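Local coordinates for 6'''-hydroxyparomomycin C oxidase (Microbacterium trichothecenolyticum, PDB 7DVE), which oxidises the C3 hydroxyl of the sugar in C-glycosides such as isoorientin and mangiferin, using FAD and passing the electrons to oxygen to form hydrogen peroxide, at residues Ala170-Gly175 against Thr311-Ala316; Gly323-Thr328 against Val345-Ala350; Gln378-Val383 against His401-Asp406. All blocks are in the same frame, centred on the assembly; numbering follows the deposited sequence.

Contact 1 of 3, residues Ala170-Gly175 against Thr311-Ala316; sequences ASPYAG and TPVVDA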
ATOM      1  N   ALA A 170      13.244   3.295 -22.829  1.00 56.04           N
ATOM      2  CA  ALA A 170      13.495   2.906 -24.219  1.00 57.28           C
ATOM      3  C   ALA A 170      12.258   2.996 -25.109  1.00 59.03           C
ATOM      4  O   ALA A 170      12.361   2.713 -26.308  1.00 62.82           O
ATOM      5  CB  ALA A 170      14.052   1.478 -24.302  1.00 54.03           C
ATOM      6  N   SER A 171      11.100   3.380 -24.577  1.00 55.68           N
ATOM      7  CA  SER A 171       9.965   3.334 -25.479  1.00 60.54           C
ATOM      8  C   SER A 171       9.938   4.577 -26.373  1.00 61.66           C
ATOM      9  O   SER A 171      10.471   5.628 -26.009  1.00 60.23           O
ATOM     10  CB  SER A 171       8.652   3.233 -24.709  1.00 56.81           C
ATOM     11  OG  SER A 171       8.090   4.501 -24.533  1.00 58.07           O
ATOM     12  N   PRO A 172       9.313   4.474 -27.551  1.00 60.19           N
ATOM     13  CA  PRO A 172       9.271   5.633 -28.462  1.00 61.05           C
ATOM     14  C   PRO A 172       8.624   6.875 -27.862  1.00 61.77           C
ATOM     15  O   PRO A 172       8.943   7.996 -28.287  1.00 63.15           O
ATOM     16  CB  PRO A 172       8.470   5.114 -29.668  1.00 66.36           C
ATOM     17  CG  PRO A 172       8.303   3.624 -29.475  1.00 66.70           C
ATOM     18  CD  PRO A 172       8.933   3.204 -28.196  1.00 61.03           C
ATOM     19  N   TYR A 173       7.738   6.726 -26.880  1.00 59.84           N
ATOM     20  CA  TYR A 173       7.089   7.874 -26.265  1.00 61.49           C
ATOM     21  C   TYR A 173       7.773   8.314 -24.975  1.00 59.66           C
ATOM     22  O   TYR A 173       7.191   9.085 -24.204  1.00 58.36           O
ATOM     23  CB  TYR A 173       5.607   7.564 -26.035  1.00 62.05           C
ATOM     24  CG  TYR A 173       4.936   7.131 -27.325  1.00 67.04           C
ATOM     25  CD1 TYR A 173       4.937   7.971 -28.443  1.00 68.89           C
ATOM     26  CD2 TYR A 173       4.372   5.859 -27.457  1.00 67.08           C
ATOM     27  CE1 TYR A 173       4.362   7.574 -29.645  1.00 72.06           C
ATOM     28  CE2 TYR A 173       3.782   5.456 -28.662  1.00 72.26           C
ATOM     29  CZ  TYR A 173       3.786   6.322 -29.747  1.00 74.48           C
ATOM     30  OH  TYR A 173       3.207   5.949 -30.934  1.00 78.08           O
ATOM     31  N   ALA A 174       8.999   7.845 -24.734  1.00 58.20           N
ATOM     32  CA  ALA A 174       9.740   8.234 -23.536  1.00 59.37           C
ATOM     33  C   ALA A 174       9.967   9.742 -23.494  1.00 57.82           C
ATOM     34  O   ALA A 174      10.473  10.336 -24.452  1.00 59.40           O
ATOM     35  CB  ALA A 174      11.085   7.505 -23.491  1.00 55.54           C
ATOM     36  N   GLY A 175       9.584  10.363 -22.386  1.00 53.27           N
ATOM     37  CA  GLY A 175       9.904  11.749 -22.142  1.00 56.85           C
ATOM     38  C   GLY A 175       8.920  12.776 -22.667  1.00 59.22           C
ATOM     39  O   GLY A 175       9.069  13.959 -22.340  1.00 60.38           O
ATOM     40  N   THR A 311       3.632  11.427 -32.778  1.00 86.61           N
ATOM     41  CA  THR A 311       4.207  10.689 -33.898  1.00 80.40           C
ATOM     42  C   THR A 311       3.851   9.221 -33.733  1.00 79.82           C
ATOM     43  O   THR A 311       4.239   8.612 -32.733  1.00 80.95           O
ATOM     44  CB  THR A 311       5.717  10.874 -33.964  1.00 78.07           C
ATOM     45  OG1 THR A 311       6.017  12.267 -34.020  1.00 79.66           O
ATOM     46  CG2 THR A 311       6.280  10.226 -35.202  1.00 70.34           C
ATOM     47  N   PRO A 312       3.084   8.630 -34.640  1.00 81.78           N
ATOM     48  CA  PRO A 312       2.729   7.219 -34.482  1.00 82.43           C
ATOM     49  C   PRO A 312       3.925   6.314 -34.729  1.00 83.60           C
ATOM     50  O   PRO A 312       4.865   6.669 -35.445  1.00 79.15           O
ATOM     51  CB  PRO A 312       1.638   7.009 -35.539  1.00 83.00           C
ATOM     52  CG  PRO A 312       1.888   8.058 -36.562  1.00 80.58           C
ATOM     53  CD  PRO A 312       2.499   9.231 -35.852  1.00 79.29           C
ATOM     54  N   VAL A 313       3.879   5.129 -34.113  1.00 87.32           N
ATOM     55  CA  VAL A 313       4.926   4.121 -34.260  1.00 91.70           C
ATOM     56  C   VAL A 313       4.554   3.181 -35.401  1.00 99.31           C
ATOM     57  O   VAL A 313       3.429   2.673 -35.463  1.00102.09           O
ATOM     58  CB  VAL A 313       5.148   3.357 -32.939  1.00 92.45           C
ATOM     59  CG1 VAL A 313       3.856   2.707 -32.451  1.00 95.81           C
ATOM     60  CG2 VAL A 313       6.249   2.309 -33.101  1.00 97.62           C
ATOM     61  N   VAL A 314       5.499   2.959 -36.320  1.00106.42           N
ATOM     62  CA  VAL A 314       5.180   2.251 -37.556  1.00112.03           C
ATOM     63  C   VAL A 314       4.901   0.775 -37.283  1.00119.63           C
ATOM     64  O   VAL A 314       3.989   0.186 -37.875  1.00124.20           O
ATOM     65  CB  VAL A 314       6.304   2.449 -38.595  1.00112.07           C
ATOM     66  CG1 VAL A 314       7.633   1.902 -38.091  1.00113.86           C
ATOM     67  CG2 VAL A 314       5.930   1.819 -39.933  1.00116.26           C
ATOM     68  N   ASP A 315       5.658   0.154 -36.371  1.00131.71           N
ATOM     69  CA  ASP A 315       5.504  -1.271 -36.064  1.00130.52           C
ATOM     70  C   ASP A 315       5.364  -1.432 -34.555  1.00130.66           C
ATOM     71  O   ASP A 315       6.308  -1.853 -33.885  1.00133.50           O
ATOM     72  CB  ASP A 315       6.684  -2.081 -36.611  1.00131.17           C
ATOM     73  N   ALA A 316       4.185  -1.104 -34.028  1.00121.28           N
ATOM     74  CA  ALA A 316       3.912  -1.357 -32.620  1.00121.23           C
ATOM     75  C   ALA A 316       3.907  -2.861 -32.346  1.00124.37           C
ATOM     76  O   ALA A 316       3.759  -3.688 -33.251  1.00124.61           O
ATOM     77  CB  ALA A 316       2.580  -0.730 -32.200  1.00116.91           C
TER

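Contact 2 of 3, residues Gly323-Thr328 against Val345-Ala350; sequences GLSEYT and VMQLDA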
ATOM      1  N   GLY A 323       2.515  -8.907 -18.177  1.00 63.87           N
ATOM      2  CA  GLY A 323       3.161  -7.642 -17.940  1.00 60.27           C
ATOM      3  C   GLY A 323       2.489  -6.457 -18.615  1.00 60.70           C
ATOM      4  O   GLY A 323       1.284  -6.450 -18.935  1.00 62.44           O
ATOM      5  N   LEU A 324       3.297  -5.425 -18.821  1.00 58.55           N
ATOM      6  CA  LEU A 324       2.804  -4.118 -19.206  1.00 56.85           C
ATOM      7  C   LEU A 324       3.242  -3.777 -20.619  1.00 58.62           C
ATOM      8  O   LEU A 324       4.212  -4.318 -21.151  1.00 59.77           O
ATOM      9  CB  LEU A 324       3.302  -3.029 -18.254  1.00 56.23           C
ATOM     10  CG  LEU A 324       3.297  -3.292 -16.753  1.00 53.53           C
ATOM     11  CD1 LEU A 324       4.149  -2.237 -15.992  1.00 51.69           C
ATOM     12  CD2 LEU A 324       1.885  -3.313 -16.279  1.00 52.22           C
ATOM     13  N   SER A 325       2.497  -2.865 -21.218  1.00 55.44           N
ATOM     14  CA  SER A 325       2.933  -2.240 -22.444  1.00 55.07           C
ATOM     15  C   SER A 325       3.922  -1.127 -22.116  1.00 54.27           C
ATOM     16  O   SER A 325       4.086  -0.717 -20.960  1.00 51.80           O
ATOM     17  CB  SER A 325       1.745  -1.662 -23.181  1.00 54.40           C
ATOM     18  OG  SER A 325       1.231  -0.617 -22.362  1.00 56.39           O
ATOM     19  N   GLU A 326       4.566  -0.605 -23.155  1.00 53.08           N
ATOM     20  CA  GLU A 326       5.600   0.403 -22.978  1.00 52.83           C
ATOM     21  C   GLU A 326       5.207   1.566 -23.858  1.00 52.32           C
ATOM     22  O   GLU A 326       5.636   1.646 -25.009  1.00 56.58           O
ATOM     23  CB  GLU A 326       6.990  -0.174 -23.300  1.00 51.94           C
ATOM     24  CG  GLU A 326       7.301  -1.321 -22.296  1.00 55.22           C
ATOM     25  CD  GLU A 326       8.693  -1.887 -22.377  1.00 57.16           C
ATOM     26  OE1 GLU A 326       9.618  -1.178 -22.816  1.00 58.08           O
ATOM     27  OE2 GLU A 326       8.855  -3.061 -21.989  1.00 60.74           O
ATOM     28  N   TYR A 327       4.363   2.440 -23.321  1.00 53.21           N
ATOM     29  CA  TYR A 327       3.973   3.648 -24.033  1.00 53.58           C
ATOM     30  C   TYR A 327       4.617   4.837 -23.334  1.00 51.98           C
ATOM     31  O   TYR A 327       5.838   4.980 -23.405  1.00 54.60           O
ATOM     32  CB  TYR A 327       2.440   3.771 -24.136  1.00 51.66           C
ATOM     33  CG  TYR A 327       1.816   2.620 -24.922  1.00 53.62           C
ATOM     34  CD1 TYR A 327       2.293   2.264 -26.182  1.00 53.95           C
ATOM     35  CD2 TYR A 327       0.763   1.884 -24.401  1.00 54.70           C
ATOM     36  CE1 TYR A 327       1.740   1.211 -26.886  1.00 54.25           C
ATOM     37  CE2 TYR A 327       0.204   0.831 -25.106  1.00 53.40           C
ATOM     38  CZ  TYR A 327       0.691   0.501 -26.334  1.00 55.80           C
ATOM     39  OH  TYR A 327       0.135  -0.556 -27.011  1.00 58.90           O
ATOM     40  N   THR A 328       3.840   5.685 -22.663  1.00 49.81           N
ATOM     41  CA  THR A 328       4.396   6.895 -22.069  1.00 49.63           C
ATOM     42  C   THR A 328       4.947   6.681 -20.666  1.00 48.44           C
ATOM     43  O   THR A 328       5.632   7.569 -20.154  1.00 47.32           O
ATOM     44  CB  THR A 328       3.347   8.032 -22.006  1.00 48.51           C
ATOM     45  OG1 THR A 328       2.192   7.595 -21.286  1.00 45.41           O
ATOM     46  CG2 THR A 328       2.946   8.511 -23.394  1.00 49.80           C
ATOM     47  N   VAL A 345       0.956  11.031 -13.759  1.00 46.81           N
ATOM     48  CA  VAL A 345       0.453  10.881 -15.116  1.00 47.77           C
ATOM     49  C   VAL A 345       0.868   9.503 -15.609  1.00 45.88           C
ATOM     50  O   VAL A 345       2.031   9.116 -15.456  1.00 47.65           O
ATOM     51  CB  VAL A 345       1.004  11.986 -16.033  1.00 48.03           C
ATOM     52  CG1 VAL A 345       0.293  11.946 -17.369  1.00 47.93           C
ATOM     53  CG2 VAL A 345       0.849  13.321 -15.375  1.00 43.00           C
ATOM     54  N   MET A 346      -0.070   8.767 -16.200  1.00 45.35           N
ATOM     55  CA  MET A 346       0.079   7.330 -16.378  1.00 45.87           C
ATOM     56  C   MET A 346      -0.467   6.875 -17.715  1.00 45.11           C
ATOM     57  O   MET A 346      -1.562   7.271 -18.107  1.00 45.11           O
ATOM     58  CB  MET A 346      -0.654   6.541 -15.269  1.00 49.24           C
ATOM     59  CG  MET A 346      -0.577   7.161 -13.875  1.00 48.37           C
ATOM     60  SD  MET A 346      -1.998   6.862 -12.868  1.00 54.38           S
ATOM     61  CE  MET A 346      -3.067   8.209 -13.355  1.00 45.62           C
ATOM     62  N   GLN A 347       0.290   6.020 -18.400  1.00 46.13           N
ATOM     63  CA  GLN A 347      -0.305   5.175 -19.422  1.00 46.31           C
ATOM     64  C   GLN A 347      -1.382   4.328 -18.761  1.00 44.85           C
ATOM     65  O   GLN A 347      -1.289   4.000 -17.575  1.00 44.39           O
ATOM     66  CB  GLN A 347       0.763   4.284 -20.097  1.00 46.09           C
ATOM     67  CG  GLN A 347       1.626   3.420 -19.170  1.00 46.14           C
ATOM     68  CD  GLN A 347       2.700   2.609 -19.931  1.00 48.81           C
ATOM     69  OE1 GLN A 347       3.591   3.163 -20.586  1.00 46.87           O
ATOM     70  NE2 GLN A 347       2.602   1.290 -19.845  1.00 49.71           N
ATOM     71  N   LEU A 348      -2.402   3.949 -19.534  1.00 43.71           N
ATOM     72  CA  LEU A 348      -3.626   3.442 -18.912  1.00 47.12           C
ATOM     73  C   LEU A 348      -3.417   2.110 -18.193  1.00 49.45           C
ATOM     74  O   LEU A 348      -4.078   1.853 -17.180  1.00 46.84           O
ATOM     75  CB  LEU A 348      -4.731   3.303 -19.946  1.00 46.75           C
ATOM     76  CG  LEU A 348      -5.056   4.594 -20.690  1.00 49.96           C
ATOM     77  CD1 LEU A 348      -6.114   4.321 -21.775  1.00 51.98           C
ATOM     78  CD2 LEU A 348      -5.503   5.660 -19.719  1.00 43.89           C
ATOM     79  N   ASP A 349      -2.517   1.242 -18.684  1.00 48.07           N
ATOM     80  CA  ASP A 349      -2.375  -0.038 -17.993  1.00 49.59           C
ATOM     81  C   ASP A 349      -1.560   0.085 -16.706  1.00 47.12           C
ATOM     82  O   ASP A 349      -1.370  -0.921 -16.012  1.00 50.23           O
ATOM     83  CB  ASP A 349      -1.798  -1.113 -18.946  1.00 48.54           C
ATOM     84  CG  ASP A 349      -0.332  -0.903 -19.298  1.00 50.32           C
ATOM     85  OD1 ASP A 349       0.256   0.122 -18.900  1.00 51.16           O
ATOM     86  OD2 ASP A 349       0.221  -1.736 -20.063  1.00 54.47           O
ATOM     87  N   ALA A 350      -1.104   1.292 -16.373  1.00 45.24           N
ATOM     88  CA  ALA A 350      -0.485   1.610 -15.091  1.00 48.58           C
ATOM     89  C   ALA A 350      -1.360   2.506 -14.242  1.00 48.39           C
ATOM     90  O   ALA A 350      -0.858   3.113 -13.291  1.00 49.27           O
ATOM     91  CB  ALA A 350       0.869   2.299 -15.282  1.00 45.82           C
TER

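Contact 3 of 3, residues Gln378-Val383 against His401-Asp406; sequences QASDRV and HYTLSD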
ATOM      1  N   GLN A 378      -7.928  14.238  11.882  1.00 62.35           N
ATOM      2  CA  GLN A 378      -8.924  14.431  12.923  1.00 63.85           C
ATOM      3  C   GLN A 378      -8.916  13.235  13.859  1.00 63.29           C
ATOM      4  O   GLN A 378      -8.706  12.100  13.425  1.00 62.04           O
ATOM      5  CB  GLN A 378     -10.321  14.624  12.323  1.00 64.29           C
ATOM      6  CG  GLN A 378     -10.463  15.897  11.502  1.00 64.38           C
ATOM      7  CD  GLN A 378     -11.811  16.012  10.810  1.00 61.61           C
ATOM      8  OE1 GLN A 378     -12.236  15.114  10.079  1.00 63.39           O
ATOM      9  NE2 GLN A 378     -12.479  17.127  11.024  1.00 59.18           N
ATOM     10  N   ALA A 379      -9.106  13.500  15.152  1.00 65.08           N
ATOM     11  CA  ALA A 379      -9.257  12.407  16.106  1.00 67.19           C
ATOM     12  C   ALA A 379     -10.480  11.555  15.789  1.00 65.28           C
ATOM     13  O   ALA A 379     -10.446  10.330  15.971  1.00 65.17           O
ATOM     14  CB  ALA A 379      -9.349  12.948  17.534  1.00 66.09           C
ATOM     15  N   SER A 380     -11.553  12.174  15.293  1.00 62.44           N
ATOM     16  CA  SER A 380     -12.795  11.437  15.090  1.00 64.27           C
ATOM     17  C   SER A 380     -12.798  10.629  13.802  1.00 63.13           C
ATOM     18  O   SER A 380     -13.648   9.750  13.642  1.00 63.77           O
ATOM     19  CB  SER A 380     -13.981  12.395  15.096  1.00 63.64           C
ATOM     20  OG  SER A 380     -13.826  13.350  14.067  1.00 63.78           O
ATOM     21  N   ASP A 381     -11.885  10.911  12.874  1.00 60.07           N
ATOM     22  CA  ASP A 381     -11.704  10.040  11.723  1.00 59.42           C
ATOM     23  C   ASP A 381     -11.096   8.737  12.219  1.00 58.49           C
ATOM     24  O   ASP A 381      -9.915   8.706  12.576  1.00 61.39           O
ATOM     25  CB  ASP A 381     -10.802  10.697  10.678  1.00 59.01           C
ATOM     26  CG  ASP A 381     -11.425  11.946  10.036  1.00 60.16           C
ATOM     27  OD1 ASP A 381     -12.667  12.064   9.992  1.00 59.99           O
ATOM     28  OD2 ASP A 381     -10.659  12.815   9.554  1.00 61.71           O
ATOM     29  N   ARG A 382     -11.877   7.659  12.251  1.00 57.80           N
ATOM     30  CA  ARG A 382     -11.368   6.427  12.844  1.00 59.35           C
ATOM     31  C   ARG A 382     -12.105   5.212  12.305  1.00 58.32           C
ATOM     32  O   ARG A 382     -13.148   5.320  11.653  1.00 57.06           O
ATOM     33  CB  ARG A 382     -11.498   6.445  14.363  1.00 58.04           C
ATOM     34  CG  ARG A 382     -12.932   6.632  14.828  1.00 62.42           C
ATOM     35  CD  ARG A 382     -12.922   6.988  16.268  1.00 61.63           C
ATOM     36  NE  ARG A 382     -14.170   6.652  16.910  1.00 67.42           N
ATOM     37  CZ  ARG A 382     -14.285   5.852  17.961  1.00 71.14           C
ATOM     38  NH1 ARG A 382     -13.244   5.187  18.439  1.00 64.46           N
ATOM     39  NH2 ARG A 382     -15.474   5.733  18.557  1.00 69.23           N
ATOM     40  N   VAL A 383     -11.542   4.041  12.607  1.00 56.47           N
ATOM     41  CA  VAL A 383     -12.243   2.771  12.485  1.00 58.62           C
ATOM     42  C   VAL A 383     -12.547   2.260  13.890  1.00 59.74           C
ATOM     43  O   VAL A 383     -11.638   2.122  14.712  1.00 62.95           O
ATOM     44  CB  VAL A 383     -11.439   1.742  11.673  1.00 55.60           C
ATOM     45  CG1 VAL A 383     -10.018   1.631  12.180  1.00 58.16           C
ATOM     46  CG2 VAL A 383     -12.139   0.390  11.716  1.00 58.06           C
ATOM     47  N   HIS A 401     -15.786   6.051  10.684  1.00 57.61           N
ATOM     48  CA  HIS A 401     -16.181   7.423  10.975  1.00 58.93           C
ATOM     49  C   HIS A 401     -15.247   8.348  10.205  1.00 57.82           C
ATOM     50  O   HIS A 401     -14.030   8.312  10.411  1.00 56.27           O
ATOM     51  CB  HIS A 401     -16.107   7.722  12.473  1.00 58.72           C
ATOM     52  CG  HIS A 401     -17.104   6.975  13.307  1.00 57.39           C
ATOM     53  ND1 HIS A 401     -18.363   7.468  13.575  1.00 59.48           N
ATOM     54  CD2 HIS A 401     -17.005   5.811  13.993  1.00 57.29           C
ATOM     55  CE1 HIS A 401     -19.010   6.624  14.358  1.00 58.40           C
ATOM     56  NE2 HIS A 401     -18.210   5.610  14.628  1.00 60.25           N
ATOM     57  N   TYR A 402     -15.810   9.194   9.349  1.00 56.73           N
ATOM     58  CA  TYR A 402     -14.964   9.961   8.448  1.00 55.54           C
ATOM     59  C   TYR A 402     -15.702  11.200   7.977  1.00 58.05           C
ATOM     60  O   TYR A 402     -16.799  11.105   7.414  1.00 57.60           O
ATOM     61  CB  TYR A 402     -14.550   9.118   7.265  1.00 53.76           C
ATOM     62  CG  TYR A 402     -13.283   9.572   6.595  1.00 56.13           C
ATOM     63  CD1 TYR A 402     -12.034   9.326   7.172  1.00 54.73           C
ATOM     64  CD2 TYR A 402     -13.328  10.243   5.376  1.00 55.20           C
ATOM     65  CE1 TYR A 402     -10.873   9.735   6.546  1.00 55.18           C
ATOM     66  CE2 TYR A 402     -12.177  10.663   4.755  1.00 56.34           C
ATOM     67  CZ  TYR A 402     -10.951  10.401   5.333  1.00 55.39           C
ATOM     68  OH  TYR A 402      -9.801  10.816   4.691  1.00 56.83           O
ATOM     69  N   THR A 403     -15.084  12.353   8.186  1.00 58.16           N
ATOM     70  CA  THR A 403     -15.661  13.633   7.825  1.00 59.19           C
ATOM     71  C   THR A 403     -14.608  14.455   7.090  1.00 61.01           C
ATOM     72  O   THR A 403     -13.428  14.442   7.445  1.00 55.88           O
ATOM     73  CB  THR A 403     -16.201  14.386   9.077  1.00 58.94           C
ATOM     74  OG1 THR A 403     -15.186  14.481  10.107  1.00 59.58           O
ATOM     75  CG2 THR A 403     -17.427  13.663   9.642  1.00 53.73           C
ATOM     76  N   LEU A 404     -15.050  15.128   6.033  1.00 62.14           N
ATOM     77  CA  LEU A 404     -14.262  16.137   5.347  1.00 59.05           C
ATOM     78  C   LEU A 404     -14.441  17.472   6.057  1.00 59.78           C
ATOM     79  O   LEU A 404     -15.569  17.951   6.207  1.00 62.63           O
ATOM     80  CB  LEU A 404     -14.707  16.241   3.889  1.00 61.09           C
ATOM     81  CG  LEU A 404     -14.461  15.012   2.998  1.00 61.74           C
ATOM     82  CD1 LEU A 404     -14.530  15.356   1.512  1.00 60.11           C
ATOM     83  CD2 LEU A 404     -13.147  14.345   3.340  1.00 54.55           C
ATOM     84  N   SER A 405     -13.339  18.067   6.502  1.00 63.23           N
ATOM     85  CA  SER A 405     -13.407  19.421   7.027  1.00 63.84           C
ATOM     86  C   SER A 405     -13.418  20.418   5.867  1.00 63.48           C
ATOM     87  O   SER A 405     -13.208  20.061   4.702  1.00 60.34           O
ATOM     88  CB  SER A 405     -12.235  19.693   7.974  1.00 62.89           C
ATOM     89  OG  SER A 405     -11.025  19.850   7.250  1.00 61.50           O
ATOM     90  N   ASP A 406     -13.676  21.688   6.202  1.00 62.90           N
ATOM     91  CA  ASP A 406     -13.639  22.754   5.206  1.00 62.85           C
ATOM     92  C   ASP A 406     -12.265  22.878   4.564  1.00 64.65           C
ATOM     93  O   ASP A 406     -12.153  23.229   3.378  1.00 65.41           O
ATOM     94  CB  ASP A 406     -14.022  24.062   5.864  1.00 69.79           C
ATOM     95  CG  ASP A 406     -15.217  23.905   6.776  1.00 79.71           C
ATOM     96  OD1 ASP A 406     -15.053  23.221   7.824  1.00 80.65           O
ATOM     97  OD2 ASP A 406     -16.301  24.439   6.454  1.00 85.38           O
TER
HETATM   98  O   HOH W   1     -14.564  12.564  11.692  1.00 57.79           O

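Contact 1 of 3, residues Ala170-Gly175 against Thr311-Ala316
The phenol OH of Y173 reaches the backbone carbonyl of T311, its OH atom lying 3.4 Å from T311 O, and the hydrogen bond it gives is weak. T311 O sits at the edge of the tyrosine ring, in its plane, and comes as near as 3.3 Å to Y173 CE1, closer than it does to the hydroxyl. V313 lies beside the same hydroxyl, its backbone N 3.4 Å and its CG1 methyl 3.6 Å from Y173 OH. P312 CA also approaches the hydroxyl. Y173 CG stands anti to the carbonyl carbon (chi1 -55°). From there the ring spans the distance between the two loops, whose backbones stay well apart, with P172 CA and V313 CA separated by 7.4 Å. A loose apolar touch is added by P172, its CG 4.4 Å from V313 CG2.

Y173 itself is carried by a type I beta turn from S171 to A174, closed by the bond from A174 N to S171 O. A weak bond from Y173 N to S171 OG adds to the turn, and S171 OG also bonds to the carbonyl of Y327. The tyrosine ring stacks with F310, just ahead of T311, while its side chain touches T328. G175 occupies the N-cap position of helix 176-183.

The contact thus joins the loop before that helix to the long loop between strands 300-307 and 330-333, at the protein surface and away from the annotated sites. One aromatic side chain, met at its end mainly by backbone atoms, makes most of it, and F310 and T328 help to bury that side chain. Between the two loops the apolar part is one loose touch, and the weak polar bond probably contributes modest directional strength.

Contact 2 of 3, residues Gly323-Thr328 against Val345-Ala350
The backbone of 323-328 runs as an irregular loop past the end of strand 341-347, with T328 CA 5.7 Å from Q347 CA and L324 nearest D349, which lies in a short 3-10 segment. The strand belongs to the large antiparallel sheet of this GMC oxidoreductase, and the loop leads into its neighbour, strand 330-333. Instead of backbone pairing between the two segments, the side chains of Q347 and D349 bind the loop, mostly through its main chain. The Q347 carboxamide works with both ends: NE2 donates to S325 O at 2.7 Å, in the plane of its own amide but above that of the accepting carbonyl, while OE1 takes the N-H of Y327 at 2.9 Å. G329 N gives OE1 a further bond. The chain, extended beyond CG, carries the carboxamide across to the loop.

NE2 also donates to D349 OD1, on the syn lone pair, at 2.8 Å; this holds the amide and the carboxylate together and helps to fix the rotation of both. An alanine in place of Q347 would probably leave S325 O and Y327 N without these mates and D349 OD1 without its amide donor, the carboxylate freer to turn. L324 lays its CB against D349 OD2 and packs on W212; its side chain lies about 7 Å from that of T129, an FAD-binding residue. E326 turns to R204 in a salt bridge. D349 OD2 receives two donors from one serine: S325 N at 2.8 Å, nearly along the C-O axis, and S325 OG at 2.7 Å, from above the carboxylate plane.

Contact 3 of 3, residues Gln378-Val383 against His401-Asp406
R382 and H401 form an antiparallel hydrogen-bonded pair: R382 N donates to H401 O, and H401 N returns a nearly straight bond (174°) to R382 O, each 2.9 Å long. Just before the pair, D381 CA makes a CA-H...O contact with H401 O at 3.2 Å. The side chains of R382 and H401 lie side by side, pointing the same way, with guanidinium and imidazole planes only 21° apart and R382 NE 4.2 Å from H401 CD2.

Where the pairing stops, the carboxylate of D381 replaces it. Its OD1 accepts T403 N at 3.0 Å, on the syn side and somewhat out of plane, and takes a second bond from a water 2.6 Å away. That water also bonds to S380 OG and T403 OG1, tying both loops to the aspartate. D381 CG lies 3.9 Å from Y402 CD1, with carboxylate and ring set obliquely.

Further out, K375 forms a salt bridge with D381 OD2, bonds to T403 O and makes a cation-pi contact with the Y402 ring; its positive charge would probably stabilise the D381 carboxylate. Y402 OH bonds to D297 N. The antiparallel pair of strands 382-386 and 396-401 is joined through the short 402-405 segment to helix 406-424, with S405, whose OG bonds to D376, at its N-cap.

Overall arrangement
Contacts 1 and 2 are neighbours, their centres 12 Å apart; they touch, and they share the long loop between strands 300-307 and 330-333, each taking a different part of it. Contact 1 is the surface member, with a weak polar bond, whereas contact 2 is partly buried and held by strong bonds, mostly from side chain to main chain, at the end of a sheet strand. Contact 3 lies about 35 Å from contact 2 between centres, at the end of a separate two-stranded sheet, and alone of the three includes a backbone strand pair; it too is partly buried, and a water and a lysine extend its polar network.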